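Local coordinates for PKS (Streptomyces albus, PDB 4OQJ), which probably catalyses carbon-carbon bond formation between carrier-bound acyl groups as a ketosynthase of the modular enzyme that builds the antibiotic oxazolomycin, at residues I23-L28 and A280-T285; L140-L145 and I222-G227; A343-F348 and A410-V415; W611-P616 and A674-D679. One frame throughout, in Å; residues are numbered along the deposited sequence.

Contacts 1, 2 and 3 belong to the ketosynthase; contact 4 comes much later in the chain. Contact 1 pairs two inner strands of the large mixed sheet. Contact 3 reaches the same sheet at strand 413-415, one of its two outermost strands within this chain, with centres 24 Å apart. Contact 2 sits beyond the ends of strands 132-138 and 214-221, its centre 31 Å from that of contact 1, and touches the second subunit. Contact 4 joins two loops that each follow a helix, 61 Å from contact 3 between centres and on the other side of the chain's centre. The potassium ligands Ser292 and Lys294 belong to none of the four, but follow strand 280-289 of contact 1 closely.

Contact 1. Residues I23-L28 and A280-T285; sequences IAVIGL and AVIKGT
Ile23 and Ile282 face each other as an antiparallel hydrogen-bonded pair, each giving its N-H to the other's carbonyl. The bond from Ile23 N to Ile282 O is 3.0 Å long and almost straight, at 178°; the return bond from Ile282 N to Ile23 O is 2.8 Å. Both donors lie in the plane of the carbonyl they address. A third bond runs from Val25 N to Ala280 O at 2.9 Å, with its donor tilted 22° from the acceptor's plane. Between these bonds Ala24 and Val281 form a non-hydrogen-bonded pair, and Val281 CA adds a C-H contact to Ile23 O at 3.5 Å.

The side chains of Ile23, Val25 and Ile282 share one face. Ile23 CB stands 4.2 Å from Ile282 CB, while the CD1 end of Ile282 meets Val25 CG2 at 4.0 Å, the two side chains crossing obliquely. Chi1 of -58° sets Ile23 CG1 beside its own backbone N; the end of the side chain leads away from Ile282, to Cys204 of helix 195-209. Leu265 of strand 259-267 borders the same three side chains. On the other face, Ala24 and Val281 pack on Leu268 of helix 268-274.

Peptide bonds thus supply the polarity and branched aliphatic groups the covering, an inner strand pairing of the thiolase-type fold. Ala280 N is a buried exception, having no polar partner in the model.

Contact 2. Residues L140-L145 and I222-G227; sequences LNTYLL and IQADQG
Tyr143 and Ala224 bring their CA atoms to 5.1 Å where the first turn of helix 142-147 meets a type I beta turn running from Gln223 to Gln226. Thr142 carries the polar link: its OG1 accepts from Ala224 N at 2.9 Å, with an angle of 170° at the hydrogen. A chi1 of 47° sets that hydroxyl in the crowded position between the backbone N and the carbonyl carbon. The methyl of Ala224 fits beside it, with CB 3.6 Å from Thr142 OG1 and 3.7 Å from Tyr143 N. The same CB lies at the edge of the Tyr143 ring, near its plane, and 4.3 Å from Tyr143 CB. The phenol end points to other partners: Tyr143 OH bonds with Glu101 O and Ala706 N, and its ring meets Trp705 edge-to-face.

Asn141 is the N-cap of the helix. Its OD1 accepts from Leu144 N at 3.1 Å, the donor lying well above the amide plane, while ND2 bonds to Asn167 OD1. Beyond the contact, Thr142 packs on Tyr152 of the second subunit, and Leu144 and Leu145 on Leu145 of that subunit.

The turn closes its own ring through Gln226 N to Gln223 O, a bond of 3.2 Å. Thr142 OG1 satisfies the amide of the turn's second residue, so a single hydroxyl ties the turn to a helix start at the dimer interface.

Contact 3. Residues A343-F348 and A410-V415; sequences ALNQAF and AGPFYV
Asn345 and Phe413 each turn CG anti to their carbonyl carbon (chi1 -79° for Asn345), and their flat groups then slide past each other in opposite directions with planes only 18° apart. Asn345 OD1 ends up at the edge of the Phe413 ring, in its plane, 3.4 Å from Phe413 CD2. The same oxygen is 3.3 Å from Gly411 CA, where no side chain separates backbone from amide. Asn345 ND2 passes Ala410 CB at 3.6 Å and is hydrogen-bonded to Asp407 O, so both ends of the amide face the chain leading into the strand.

The Phe413 ring meets three more neighbours. Its CZ atom stands over the centre of the Phe348 ring, 3.5 Å above the plane, in an edge-to-face pair with centroids 4.8 Å apart and planes at 69°. Leu344 CD1 lies over one face of Phe413, and Pro412 CG covers the opposite face at 3.8 Å above the plane. Leu344 CB comes to 3.5 Å from Phe413 CE2, on the same side of the ring as Leu344 CD1. Apolar and aromatic packing therefore carries the contact, with no hydrogen bond between the two segments.

Helix 336-348 covers the outer part of the sheet here, beside 413-415, an edge strand of the sheet within this chain. Cys360 of strand 360-363 bonds through its backbone to Pro412 and Tyr414. Val326 of strand 325-327 touches Leu344, Phe348 and Phe413 alike, and helix 302-316 packs on the helix through Gln305, Val309 and Gln313.

Contact 4. Residues W611-P616 and A674-D679; sequences WGSTAP and AGDTVD
Asp676, just past Gly675, grips Ser613 and Thr614 of 611-616 with both carboxylate oxygens, its CG carried toward them by standing anti to the backbone N (chi1 -166°). Asp676 OD2 accepts from Ser613 OG at 2.6 Å and Asp676 OD1 from Thr614 N at 3.0 Å, each through the syn lone pair. A water also donates to Asp676 OD1, at 2.7 Å, and Thr677 N adds a weak bond to that oxygen. Four donors around the group would be consistent with an ionised carboxylate.

Thr677 comes next, its OG1 3.1 Å from Thr614 OG1. The distance from Thr677 OG1 to Gly612 O, 2.5 Å, is very short and doubtful in detail. Thr677 O receives a C-H contact from Ser613 CA at 3.2 Å. Val678 CB points away from 611-616, yet Val678 CG1 comes within 3.6 Å of Trp611 O. Asp679 N then donates to Trp611 O at 2.7 Å and 169°, while Asp679 OD1 caps helix 680-684 at Val682 N.

The touching parts run nearly antiparallel, 164° apart. Ser613 OG also accepts from Ala615 N, making an ST turn. Gly612 and Gly675 each terminate a helix, so the contact joins two Schellman-type helix ends.

Contact 1. Residues I23-L28 and A280-T285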
loop_
_atom_site.group_PDB
_atom_site.type_symbol
_atom_site.label_atom_id
_atom_site.label_comp_id
_atom_site.label_asym_id
_atom_site.label_seq_id
_atom_site.Cartn_x
_atom_site.Cartn_y
_atom_site.Cartn_z
ATOM N N ILE A 23 9.773 0.029 16.523
ATOM C CA ILE A 23 8.313 0.018 16.595
ATOM C C ILE A 23 7.821 -1.027 17.589
ATOM O O ILE A 23 8.127 -2.207 17.455
ATOM C CB ILE A 23 7.665 -0.297 15.224
ATOM C CG1 ILE A 23 8.092 0.699 14.136
ATOM C CG2 ILE A 23 6.152 -0.330 15.336
ATOM C CD1 ILE A 23 7.717 2.118 14.385
ATOM N N ALA A 24 7.030 -0.605 18.572
ATOM C CA ALA A 24 6.414 -1.548 19.496
ATOM C C ALA A 24 5.179 -2.217 18.904
ATOM O O ALA A 24 4.374 -1.573 18.230
ATOM C CB ALA A 24 6.037 -0.850 20.784
ATOM N N VAL A 25 5.037 -3.515 19.154
ATOM C CA VAL A 25 3.767 -4.198 18.967
ATOM C C VAL A 25 3.002 -4.093 20.275
ATOM O O VAL A 25 3.406 -4.709 21.262
ATOM C CB VAL A 25 3.960 -5.662 18.592
ATOM C CG1 VAL A 25 2.622 -6.340 18.393
ATOM C CG2 VAL A 25 4.816 -5.770 17.330
ATOM N N ILE A 26 1.924 -3.311 20.306
ATOM C CA ILE A 26 1.242 -3.049 21.570
ATOM C C ILE A 26 -0.060 -3.800 21.701
ATOM O O ILE A 26 -0.701 -3.745 22.742
ATOM C CB ILE A 26 0.966 -1.564 21.776
ATOM C CG1 ILE A 26 0.061 -1.004 20.670
ATOM C CG2 ILE A 26 2.286 -0.792 21.869
ATOM C CD1 ILE A 26 -0.429 0.404 20.986
ATOM N N GLY A 27 -0.449 -4.511 20.656
ATOM C CA GLY A 27 -1.631 -5.347 20.712
ATOM C C GLY A 27 -1.645 -6.262 19.505
ATOM O O GLY A 27 -0.901 -6.036 18.555
ATOM N N LEU A 28 -2.468 -7.303 19.546
ATOM C CA LEU A 28 -2.566 -8.220 18.420
ATOM C C LEU A 28 -3.751 -9.129 18.611
ATOM O O LEU A 28 -4.291 -9.232 19.708
ATOM C CB LEU A 28 -1.281 -9.040 18.238
ATOM C CG LEU A 28 -0.746 -9.907 19.389
ATOM C CD1 LEU A 28 -1.531 -11.187 19.546
ATOM C CD2 LEU A 28 0.719 -10.234 19.135
ATOM N N ALA A 280 6.422 -7.088 21.698
ATOM C CA ALA A 280 7.684 -7.321 20.999
ATOM C C ALA A 280 8.075 -6.023 20.309
ATOM O O ALA A 280 7.254 -5.102 20.236
ATOM C CB ALA A 280 7.542 -8.456 19.994
ATOM N N VAL A 281 9.301 -5.949 19.787
ATOM C CA VAL A 281 9.787 -4.757 19.092
ATOM C C VAL A 281 10.207 -5.111 17.659
ATOM O O VAL A 281 10.981 -6.021 17.437
ATOM C CB VAL A 281 10.973 -4.114 19.828
ATOM C CG1 VAL A 281 11.458 -2.866 19.105
ATOM C CG2 VAL A 281 10.595 -3.790 21.272
ATOM N N ILE A 282 9.651 -4.398 16.693
ATOM C CA ILE A 282 10.068 -4.501 15.301
ATOM C C ILE A 282 11.239 -3.549 15.108
ATOM O O ILE A 282 11.117 -2.334 15.314
ATOM C CB ILE A 282 8.912 -4.180 14.357
ATOM C CG1 ILE A 282 7.823 -5.245 14.515
ATOM C CG2 ILE A 282 9.391 -4.122 12.903
ATOM C CD1 ILE A 282 6.535 -4.911 13.816
ATOM N N LYS A 283 12.390 -4.128 14.781
ATOM C CA LYS A 283 13.641 -3.393 14.650
ATOM C C LYS A 283 13.807 -2.873 13.241
ATOM O O LYS A 283 14.466 -1.853 13.010
ATOM C CB LYS A 283 14.825 -4.295 15.007
ATOM C CG LYS A 283 14.727 -4.975 16.368
ATOM C CD LYS A 283 15.038 -4.021 17.502
ATOM C CE LYS A 283 16.519 -3.645 17.557
ATOM N NZ LYS A 283 16.764 -2.605 18.596
ATOM N N GLY A 284 13.213 -3.586 12.287
ATOM C CA GLY A 284 13.342 -3.213 10.894
ATOM C C GLY A 284 12.560 -4.137 9.980
ATOM O O GLY A 284 12.184 -5.255 10.362
ATOM N N THR A 285 12.299 -3.652 8.773
ATOM C CA THR A 285 11.546 -4.401 7.772
ATOM C C THR A 285 12.099 -4.073 6.401
ATOM O O THR A 285 12.667 -3.003 6.208
ATOM C CB THR A 285 10.045 -4.055 7.785
ATOM O OG1 THR A 285 9.861 -2.703 7.333
ATOM C CG2 THR A 285 9.437 -4.203 9.183
#

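Contact 2. Residues L140-L145 and I222-G227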
loop_
_atom_site.group_PDB
_atom_site.type_symbol
_atom_site.label_atom_id
_atom_site.label_comp_id
_atom_site.label_asym_id
_atom_site.label_seq_id
_atom_site.Cartn_x
_atom_site.Cartn_y
_atom_site.Cartn_z
ATOM N N LEU A 140 -8.418 -13.679 -2.461
ATOM C CA LEU A 140 -9.370 -13.796 -3.546
ATOM C C LEU A 140 -10.782 -13.889 -2.987
ATOM O O LEU A 140 -11.034 -14.701 -2.103
ATOM C CB LEU A 140 -9.059 -15.039 -4.381
ATOM C CG LEU A 140 -10.058 -15.377 -5.484
ATOM C CD1 LEU A 140 -10.039 -14.313 -6.599
ATOM C CD2 LEU A 140 -9.744 -16.760 -6.054
ATOM N N ASN A 141 -11.697 -13.068 -3.489
ATOM C CA ASN A 141 -13.054 -13.075 -2.944
ATOM C C ASN A 141 -13.880 -14.160 -3.625
ATOM O O ASN A 141 -14.566 -13.912 -4.610
ATOM C CB ASN A 141 -13.726 -11.709 -3.096
ATOM C CG ASN A 141 -15.009 -11.613 -2.304
ATOM O OD1 ASN A 141 -15.492 -12.613 -1.771
ATOM N ND2 ASN A 141 -15.569 -10.418 -2.217
ATOM N N THR A 142 -13.800 -15.380 -3.104
ATOM C CA THR A 142 -14.564 -16.480 -3.673
ATOM C C THR A 142 -16.029 -16.406 -3.223
ATOM O O THR A 142 -16.883 -17.064 -3.799
ATOM C CB THR A 142 -13.954 -17.851 -3.292
ATOM O OG1 THR A 142 -13.667 -17.891 -1.886
ATOM C CG2 THR A 142 -12.641 -18.094 -4.083
ATOM N N TYR A 143 -16.315 -15.608 -2.194
ATOM C CA TYR A 143 -17.706 -15.375 -1.759
ATOM C C TYR A 143 -18.494 -14.659 -2.849
ATOM O O TYR A 143 -19.626 -15.009 -3.147
ATOM C CB TYR A 143 -17.723 -14.550 -0.476
ATOM C CG TYR A 143 -19.045 -14.464 0.256
ATOM C CD1 TYR A 143 -19.519 -15.530 1.009
ATOM C CD2 TYR A 143 -19.787 -13.293 0.248
ATOM C CE1 TYR A 143 -20.705 -15.435 1.708
ATOM C CE2 TYR A 143 -20.969 -13.191 0.948
ATOM C CZ TYR A 143 -21.424 -14.263 1.678
ATOM O OH TYR A 143 -22.608 -14.151 2.388
ATOM N N LEU A 144 -17.865 -13.655 -3.451
ATOM C CA LEU A 144 -18.456 -12.910 -4.543
ATOM C C LEU A 144 -18.603 -13.794 -5.778
ATOM O O LEU A 144 -19.644 -13.807 -6.428
ATOM C CB LEU A 144 -17.596 -11.682 -4.859
ATOM C CG LEU A 144 -17.953 -10.871 -6.103
ATOM C CD1 LEU A 144 -19.314 -10.227 -5.962
ATOM C CD2 LEU A 144 -16.882 -9.825 -6.357
ATOM N N LEU A 145 -17.557 -14.540 -6.096
ATOM C CA LEU A 145 -17.561 -15.375 -7.289
ATOM C C LEU A 145 -18.536 -16.551 -7.176
ATOM O O LEU A 145 -19.232 -16.861 -8.136
ATOM C CB LEU A 145 -16.143 -15.891 -7.568
ATOM C CG LEU A 145 -15.116 -14.828 -7.968
ATOM C CD1 LEU A 145 -13.690 -15.411 -8.034
ATOM C CD2 LEU A 145 -15.510 -14.222 -9.297
ATOM N N ILE A 222 -10.028 -16.307 3.621
ATOM C CA ILE A 222 -11.071 -17.291 3.916
ATOM C C ILE A 222 -11.715 -17.742 2.633
ATOM O O ILE A 222 -12.311 -16.934 1.914
ATOM C CB ILE A 222 -12.165 -16.737 4.835
ATOM C CG1 ILE A 222 -11.561 -16.181 6.118
ATOM C CG2 ILE A 222 -13.156 -17.848 5.171
ATOM C CD1 ILE A 222 -12.525 -15.375 6.933
ATOM N N GLN A 223 -11.585 -19.027 2.337
ATOM C CA GLN A 223 -12.233 -19.604 1.166
ATOM C C GLN A 223 -13.711 -19.792 1.440
ATOM O O GLN A 223 -14.091 -20.313 2.492
ATOM C CB GLN A 223 -11.612 -20.940 0.807
ATOM C CG GLN A 223 -10.132 -20.902 0.575
ATOM C CD GLN A 223 -9.563 -22.299 0.485
ATOM O OE1 GLN A 223 -9.783 -23.131 1.370
ATOM N NE2 GLN A 223 -8.857 -22.577 -0.601
ATOM N N ALA A 224 -14.553 -19.376 0.504
ATOM C CA ALA A 224 -15.987 -19.518 0.707
ATOM C C ALA A 224 -16.377 -20.992 0.746
ATOM O O ALA A 224 -17.427 -21.327 1.278
ATOM C CB ALA A 224 -16.766 -18.788 -0.382
ATOM N N ASP A 225 -15.544 -21.870 0.189
ATOM C CA ASP A 225 -15.848 -23.303 0.209
ATOM C C ASP A 225 -14.908 -24.098 1.126
ATOM O O ASP A 225 -14.623 -25.276 0.872
ATOM C CB ASP A 225 -15.820 -23.888 -1.215
ATOM C CG ASP A 225 -14.471 -23.730 -1.901
ATOM O OD1 ASP A 225 -13.473 -23.395 -1.222
ATOM O OD2 ASP A 225 -14.409 -23.942 -3.132
ATOM N N GLN A 226 -14.442 -23.481 2.207
ATOM C CA GLN A 226 -13.673 -24.245 3.184
ATOM C C GLN A 226 -14.623 -25.313 3.716
ATOM O O GLN A 226 -15.846 -25.140 3.674
ATOM C CB GLN A 226 -13.104 -23.363 4.314
ATOM C CG GLN A 226 -14.136 -22.633 5.151
ATOM C CD GLN A 226 -13.568 -22.044 6.449
ATOM O OE1 GLN A 226 -12.371 -22.131 6.732
ATOM N NE2 GLN A 226 -14.439 -21.453 7.245
ATOM N N GLY A 227 -14.066 -26.421 4.186
ATOM C CA GLY A 227 -14.873 -27.530 4.663
ATOM C C GLY A 227 -14.917 -28.652 3.649
ATOM O O GLY A 227 -15.451 -29.724 3.918
#

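Contact 3. Residues A343-F348 and A410-V415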
loop_
_atom_site.group_PDB
_atom_site.type_symbol
_atom_site.label_atom_id
_atom_site.label_comp_id
_atom_site.label_asym_id
_atom_site.label_seq_id
_atom_site.Cartn_x
_atom_site.Cartn_y
_atom_site.Cartn_z
ATOM N N ALA A 343 19.204 -19.075 0.518
ATOM C CA ALA A 343 19.082 -17.625 0.551
ATOM C C ALA A 343 19.426 -17.074 1.935
ATOM O O ALA A 343 20.122 -16.074 2.050
ATOM C CB ALA A 343 17.671 -17.204 0.148
ATOM N N LEU A 344 18.921 -17.728 2.979
ATOM C CA LEU A 344 19.246 -17.363 4.354
ATOM C C LEU A 344 20.741 -17.522 4.652
ATOM O O LEU A 344 21.349 -16.656 5.291
ATOM C CB LEU A 344 18.445 -18.215 5.328
ATOM C CG LEU A 344 16.961 -17.871 5.462
ATOM C CD1 LEU A 344 16.265 -19.004 6.192
ATOM C CD2 LEU A 344 16.781 -16.528 6.208
ATOM N N ASN A 345 21.321 -18.627 4.200
ATOM C CA ASN A 345 22.770 -18.837 4.336
ATOM C C ASN A 345 23.528 -17.667 3.701
ATOM O O ASN A 345 24.435 -17.099 4.303
ATOM C CB ASN A 345 23.218 -20.150 3.679
ATOM C CG ASN A 345 22.933 -21.384 4.532
ATOM O OD1 ASN A 345 22.617 -21.289 5.716
ATOM N ND2 ASN A 345 23.046 -22.559 3.917
ATOM N N GLN A 346 23.140 -17.308 2.484
ATOM C CA GLN A 346 23.836 -16.250 1.753
ATOM C C GLN A 346 23.711 -14.932 2.516
ATOM O O GLN A 346 24.703 -14.229 2.714
ATOM C CB GLN A 346 23.288 -16.103 0.325
ATOM C CG GLN A 346 23.900 -14.936 -0.437
ATOM C CD GLN A 346 23.353 -14.783 -1.852
ATOM O OE1 GLN A 346 23.251 -15.753 -2.599
ATOM N NE2 GLN A 346 22.996 -13.557 -2.220
ATOM N N ALA A 347 22.501 -14.594 2.959
ATOM C CA ALA A 347 22.310 -13.359 3.707
ATOM C C ALA A 347 23.092 -13.377 5.023
ATOM O O ALA A 347 23.745 -12.391 5.373
ATOM C CB ALA A 347 20.824 -13.119 3.977
ATOM N N PHE A 348 23.027 -14.491 5.750
ATOM C CA PHE A 348 23.608 -14.554 7.079
ATOM C C PHE A 348 25.139 -14.571 7.025
ATOM O O PHE A 348 25.786 -14.016 7.909
ATOM C CB PHE A 348 23.077 -15.778 7.850
ATOM C CG PHE A 348 21.785 -15.510 8.598
ATOM C CD1 PHE A 348 20.649 -15.081 7.929
ATOM C CD2 PHE A 348 21.715 -15.688 9.972
ATOM C CE1 PHE A 348 19.460 -14.828 8.624
ATOM C CE2 PHE A 348 20.539 -15.443 10.668
ATOM C CZ PHE A 348 19.408 -15.010 9.992
ATOM N N ALA A 410 26.190 -25.383 5.508
ATOM C CA ALA A 410 26.801 -24.161 4.993
ATOM C C ALA A 410 26.474 -22.936 5.846
ATOM O O ALA A 410 26.963 -21.832 5.577
ATOM C CB ALA A 410 26.357 -23.924 3.558
ATOM N N GLY A 411 25.629 -23.114 6.858
ATOM C CA GLY A 411 25.159 -21.988 7.644
ATOM C C GLY A 411 24.821 -22.363 9.073
ATOM O O GLY A 411 25.116 -23.473 9.520
ATOM N N PRO A 412 24.180 -21.435 9.793
ATOM C CA PRO A 412 23.897 -21.600 11.224
ATOM C C PRO A 412 22.590 -22.330 11.553
ATOM O O PRO A 412 22.296 -22.544 12.733
ATOM C CB PRO A 412 23.820 -20.155 11.711
ATOM C CG PRO A 412 23.186 -19.432 10.536
ATOM C CD PRO A 412 23.727 -20.123 9.293
ATOM N N PHE A 413 21.812 -22.703 10.545
ATOM C CA PHE A 413 20.435 -23.124 10.796
ATOM C C PHE A 413 20.275 -24.594 11.143
ATOM O O PHE A 413 21.038 -25.449 10.706
ATOM C CB PHE A 413 19.569 -22.772 9.586
ATOM C CG PHE A 413 19.599 -21.320 9.278
ATOM C CD1 PHE A 413 19.000 -20.417 10.145
ATOM C CD2 PHE A 413 20.284 -20.841 8.176
ATOM C CE1 PHE A 413 19.047 -19.072 9.907
ATOM C CE2 PHE A 413 20.343 -19.483 7.932
ATOM C CZ PHE A 413 19.723 -18.595 8.798
ATOM N N TYR A 414 19.260 -24.849 11.953
ATOM C CA TYR A 414 18.816 -26.185 12.283
ATOM C C TYR A 414 17.320 -26.071 12.581
ATOM O O TYR A 414 16.844 -25.019 13.036
ATOM C CB TYR A 414 19.587 -26.752 13.491
ATOM C CG TYR A 414 19.096 -26.198 14.814
ATOM C CD1 TYR A 414 19.545 -24.971 15.296
ATOM C CD2 TYR A 414 18.162 -26.898 15.574
ATOM C CE1 TYR A 414 19.076 -24.460 16.509
ATOM C CE2 TYR A 414 17.693 -26.402 16.775
ATOM C CZ TYR A 414 18.145 -25.187 17.238
ATOM O OH TYR A 414 17.660 -24.722 18.437
ATOM N N VAL A 415 16.577 -27.139 12.327
ATOM C CA VAL A 415 15.141 -27.129 12.567
ATOM C C VAL A 415 14.846 -27.512 14.018
ATOM O O VAL A 415 15.080 -28.645 14.425
ATOM C CB VAL A 415 14.417 -28.087 11.610
ATOM C CG1 VAL A 415 12.912 -28.068 11.863
ATOM C CG2 VAL A 415 14.725 -27.715 10.155
#

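Contact 4. Residues W611-P616 and A674-D679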
loop_
_atom_site.group_PDB
_atom_site.type_symbol
_atom_site.label_atom_id
_atom_site.label_comp_id
_atom_site.label_asym_id
_atom_site.label_seq_id
_atom_site.Cartn_x
_atom_site.Cartn_y
_atom_site.Cartn_z
ATOM N N TRP A 611 -15.568 15.355 36.494
ATOM C CA TRP A 611 -15.300 14.067 35.854
ATOM C C TRP A 611 -16.291 13.797 34.728
ATOM O O TRP A 611 -16.351 12.686 34.184
ATOM C CB TRP A 611 -15.346 12.949 36.895
ATOM C CG TRP A 611 -14.182 12.976 37.832
ATOM C CD1 TRP A 611 -12.909 13.384 37.553
ATOM C CD2 TRP A 611 -14.187 12.594 39.204
ATOM N NE1 TRP A 611 -12.120 13.274 38.672
ATOM C CE2 TRP A 611 -12.882 12.786 39.701
ATOM C CE3 TRP A 611 -15.174 12.110 40.073
ATOM C CZ2 TRP A 611 -12.534 12.515 41.023
ATOM C CZ3 TRP A 611 -14.827 11.838 41.381
ATOM C CH2 TRP A 611 -13.516 12.036 41.841
ATOM N N GLY A 612 -17.074 14.819 34.392
ATOM C CA GLY A 612 -17.950 14.776 33.239
ATOM C C GLY A 612 -19.409 14.474 33.502
ATOM O O GLY A 612 -20.211 14.440 32.567
ATOM N N SER A 613 -19.776 14.257 34.758
ATOM C CA SER A 613 -21.163 13.938 35.071
ATOM C C SER A 613 -22.078 15.053 34.612
ATOM O O SER A 613 -21.756 16.234 34.774
ATOM C CB SER A 613 -21.366 13.720 36.568
ATOM O OG SER A 613 -22.748 13.557 36.849
ATOM N N THR A 614 -23.228 14.675 34.061
ATOM C CA THR A 614 -24.226 15.655 33.654
ATOM C C THR A 614 -25.554 15.372 34.358
ATOM O O THR A 614 -26.587 15.939 34.004
ATOM C CB THR A 614 -24.403 15.674 32.112
ATOM O OG1 THR A 614 -24.694 14.359 31.618
ATOM C CG2 THR A 614 -23.132 16.180 31.448
ATOM N N ALA A 615 -25.508 14.510 35.375
ATOM C CA ALA A 615 -26.665 14.241 36.228
ATOM C C ALA A 615 -27.112 15.501 36.975
ATOM O O ALA A 615 -26.297 16.152 37.619
ATOM C CB ALA A 615 -26.339 13.152 37.219
ATOM N N PRO A 616 -28.410 15.842 36.906
ATOM C CA PRO A 616 -28.889 16.987 37.690
ATOM C C PRO A 616 -28.687 16.817 39.189
ATOM O O PRO A 616 -28.804 15.707 39.721
ATOM C CB PRO A 616 -30.388 17.047 37.362
ATOM C CG PRO A 616 -30.537 16.329 36.083
ATOM C CD PRO A 616 -29.467 15.276 36.048
ATOM N N ALA A 674 -26.107 3.736 34.810
ATOM C CA ALA A 674 -27.447 4.225 34.505
ATOM C C ALA A 674 -27.445 5.210 33.336
ATOM O O ALA A 674 -28.486 5.773 32.987
ATOM C CB ALA A 674 -28.054 4.877 35.746
ATOM N N GLY A 675 -26.274 5.430 32.744
ATOM C CA GLY A 675 -26.168 6.222 31.525
ATOM C C GLY A 675 -25.571 7.613 31.670
ATOM O O GLY A 675 -25.512 8.370 30.708
ATOM N N ASP A 676 -25.124 7.965 32.867
ATOM C CA ASP A 676 -24.496 9.258 33.064
ATOM C C ASP A 676 -23.192 9.312 32.270
ATOM O O ASP A 676 -22.597 8.289 31.955
ATOM C CB ASP A 676 -24.225 9.515 34.546
ATOM C CG ASP A 676 -23.880 10.968 34.845
ATOM O OD1 ASP A 676 -24.139 11.839 33.990
ATOM O OD2 ASP A 676 -23.364 11.240 35.956
ATOM N N THR A 677 -22.750 10.519 31.962
ATOM C CA THR A 677 -21.502 10.712 31.248
ATOM C C THR A 677 -20.326 10.726 32.229
ATOM O O THR A 677 -20.408 11.324 33.306
ATOM C CB THR A 677 -21.553 12.030 30.468
ATOM O OG1 THR A 677 -21.930 13.096 31.356
ATOM C CG2 THR A 677 -22.599 11.954 29.378
ATOM N N VAL A 678 -19.239 10.059 31.866
ATOM C CA VAL A 678 -17.986 10.165 32.607
ATOM C C VAL A 678 -16.849 10.337 31.613
ATOM O O VAL A 678 -16.774 9.628 30.619
ATOM C CB VAL A 678 -17.700 8.933 33.486
ATOM C CG1 VAL A 678 -16.338 9.065 34.168
ATOM C CG2 VAL A 678 -18.785 8.741 34.515
ATOM N N ASP A 679 -15.967 11.282 31.883
ATOM C CA ASP A 679 -14.789 11.439 31.065
ATOM C C ASP A 679 -13.675 10.679 31.752
ATOM O O ASP A 679 -13.025 11.192 32.656
ATOM C CB ASP A 679 -14.426 12.908 30.876
ATOM C CG ASP A 679 -13.302 13.096 29.871
ATOM O OD1 ASP A 679 -12.497 12.152 29.686
ATOM O OD2 ASP A 679 -13.227 14.184 29.266
HETATM O O HOH W 1 -26.577 12.162 32.851
#